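Local atomic coordinates of extracellular endo-alpha-(1->5)-L-arabinanase 1 (Bacillus subtilis, PDB entry 1UV4), a protein that cleaves internal alpha-(1->5) linkages between arabinofuranosyl residues of linear and branched arabinan, contributing to the breakdown of plant cell walls. Residues N143-F148 / S222-Y227. Numbering follows the deposited sequence.
Sequences NPWLAF and SITGPY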
loop_
_atom_site.group_PDB
_atom_site.type_symbol
_atom_site.label_atom_id
_atom_site.label_comp_id
_atom_site.label_asym_id
_atom_site.label_seq_id
_atom_site.Cartn_x
_atom_site.Cartn_y
_atom_site.Cartn_z
ATOM N N ASN A 143 -17.713 -6.862 2.203
ATOM C CA ASN A 143 -17.862 -5.824 1.207
ATOM C C ASN A 143 -16.676 -4.863 1.139
ATOM O O ASN A 143 -16.032 -4.589 2.142
ATOM C CB ASN A 143 -19.142 -5.082 1.471
ATOM C CG ASN A 143 -20.354 -5.984 1.340
ATOM O OD1 ASN A 143 -20.438 -6.889 0.471
ATOM N ND2 ASN A 143 -21.328 -5.745 2.195
ATOM N N PRO A 144 -16.359 -4.398 -0.066
ATOM C CA PRO A 144 -15.133 -3.646 -0.300
ATOM C C PRO A 144 -15.111 -2.189 0.168
ATOM O O PRO A 144 -16.094 -1.460 -0.007
ATOM C CB PRO A 144 -14.984 -3.725 -1.824
ATOM C CG PRO A 144 -16.406 -3.758 -2.346
ATOM C CD PRO A 144 -17.109 -4.600 -1.325
ATOM N N TRP A 145 -13.945 -1.770 0.626
ATOM C CA TRP A 145 -13.623 -0.414 1.023
ATOM C C TRP A 145 -12.202 -0.128 0.537
ATOM O O TRP A 145 -11.391 -1.033 0.339
ATOM C CB TRP A 145 -13.633 -0.273 2.551
ATOM C CG TRP A 145 -14.951 -0.378 3.222
ATOM C CD1 TRP A 145 -15.719 -1.468 3.351
ATOM C CD2 TRP A 145 -15.623 0.677 3.935
ATOM N NE1 TRP A 145 -16.856 -1.185 4.070
ATOM C CE2 TRP A 145 -16.809 0.136 4.456
ATOM C CE3 TRP A 145 -15.327 2.038 4.186
ATOM C CZ2 TRP A 145 -17.727 0.901 5.189
ATOM C CZ3 TRP A 145 -16.216 2.769 4.954
ATOM C CH2 TRP A 145 -17.409 2.203 5.423
ATOM N N LEU A 146 -11.912 1.148 0.393
ATOM C CA LEU A 146 -10.566 1.589 -0.063
ATOM C C LEU A 146 -9.962 2.577 0.930
ATOM O O LEU A 146 -10.585 3.590 1.253
ATOM C CB LEU A 146 -10.652 2.273 -1.431
ATOM C CG LEU A 146 -9.296 2.635 -2.095
ATOM C CD1 LEU A 146 -8.651 1.422 -2.682
ATOM C CD2 LEU A 146 -9.533 3.775 -3.144
ATOM N N ALA A 147 -8.762 2.263 1.409
ATOM C CA ALA A 147 -7.969 3.235 2.186
ATOM C C ALA A 147 -6.852 3.773 1.294
ATOM O O ALA A 147 -6.421 3.150 0.329
ATOM C CB ALA A 147 -7.425 2.604 3.406
ATOM N N PHE A 148 -6.417 4.984 1.590
ATOM C CA PHE A 148 -5.309 5.593 0.860
ATOM C C PHE A 148 -4.768 6.779 1.623
ATOM O O PHE A 148 -5.291 7.212 2.610
ATOM C CB PHE A 148 -5.727 6.008 -0.560
ATOM C CG PHE A 148 -6.716 7.153 -0.599
ATOM C CD1 PHE A 148 -8.076 6.896 -0.571
ATOM C CD2 PHE A 148 -6.287 8.465 -0.605
ATOM C CE1 PHE A 148 -8.965 7.911 -0.596
ATOM C CE2 PHE A 148 -7.198 9.511 -0.619
ATOM C CZ PHE A 148 -8.545 9.225 -0.620
ATOM N N SER A 222 -14.929 -0.556 14.693
ATOM C CA SER A 222 -15.572 -0.148 13.460
ATOM C C SER A 222 -14.533 0.234 12.418
ATOM O O SER A 222 -13.422 0.695 12.732
ATOM C CB SER A 222 -16.551 0.982 13.715
ATOM O OG SER A 222 -15.862 2.150 13.987
ATOM N N ILE A 223 -14.880 0.038 11.161
ATOM C CA ILE A 223 -13.898 0.253 10.112
ATOM C C ILE A 223 -13.516 1.717 9.995
ATOM O O ILE A 223 -12.396 2.058 9.581
ATOM C CB ILE A 223 -14.340 -0.390 8.773
ATOM C CG1 ILE A 223 -13.146 -0.535 7.813
ATOM C CG2 ILE A 223 -15.467 0.388 8.134
ATOM C CD1 ILE A 223 -13.426 -1.286 6.528
ATOM N N THR A 224 -14.434 2.586 10.406
ATOM C CA THR A 224 -14.201 4.011 10.322
ATOM C C THR A 224 -13.510 4.599 11.532
ATOM O O THR A 224 -13.256 5.825 11.565
ATOM C CB THR A 224 -15.494 4.760 10.003
ATOM O OG1 THR A 224 -16.557 4.343 10.868
ATOM C CG2 THR A 224 -15.978 4.453 8.585
ATOM N N GLY A 225 -13.157 3.758 12.505
ATOM C CA GLY A 225 -12.342 4.162 13.637
ATOM C C GLY A 225 -13.141 4.605 14.854
ATOM O O GLY A 225 -14.370 4.502 14.884
ATOM N N PRO A 226 -12.469 5.132 15.871
ATOM C CA PRO A 226 -11.033 5.429 15.838
ATOM C C PRO A 226 -10.169 4.227 16.038
ATOM O O PRO A 226 -10.497 3.363 16.872
ATOM C CB PRO A 226 -10.861 6.404 17.034
ATOM C CG PRO A 226 -11.910 5.959 18.046
ATOM C CD PRO A 226 -13.091 5.599 17.124
ATOM N N TYR A 227 -9.055 4.180 15.303
ATOM C CA TYR A 227 -8.036 3.162 15.492
ATOM C C TYR A 227 -7.156 3.570 16.689
ATOM O O TYR A 227 -6.572 4.634 16.696
ATOM C CB TYR A 227 -7.202 2.949 14.219
ATOM C CG TYR A 227 -8.027 2.292 13.132
ATOM C CD1 TYR A 227 -8.834 3.042 12.268
ATOM C CD2 TYR A 227 -7.993 0.929 12.962
ATOM C CE1 TYR A 227 -9.633 2.426 11.333
ATOM C CE2 TYR A 227 -8.718 0.310 11.982
ATOM C CZ TYR A 227 -9.563 1.046 11.168
ATOM O OH TYR A 227 -10.323 0.446 10.216
#
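The backbone O of Ile-223, whose side chain rests on the indole of Trp-145, accepts a hydrogen bond of 2.7 Å from Tyr-227 OH. The hydroxyl oxygen lies tilted 30° from the carbonyl plane, and the bond ties the type I turn Ser-222 to Gly-225 to Tyr-227, just beyond the cis peptide bond that precedes Pro-226. From this turn Ile-223 spreads two branches over one face of the indole. Its CG2 sits above the six-membered ring, 3.8 Å from the centroid and only 12° off the normal, a CH-pi contact. The other branch, with CG1 trans to the backbone N (chi1 -163°), carries CD1 to the five-membered ring, 3.8 Å from Trp-145 CG. Thr-224 adds its methyl obliquely, CG2 lying 4.0 Å from Trp-145 CZ3. No hydrogen bond joins the two segments; the indole's Trp-145 NE1 is paired with Asp-139 OD2, which probably helps fix the ring's rotation. Tyr-172 touches both Trp-145 and Thr-224. Strand 144-148 belongs to one antiparallel sheet, whereas 222-227 lies in the loop between strands 212-220 and 241-244 of the next, making this an apolar contact between consecutive blades of the five-bladed beta-propeller of family 43 glycoside hydrolases.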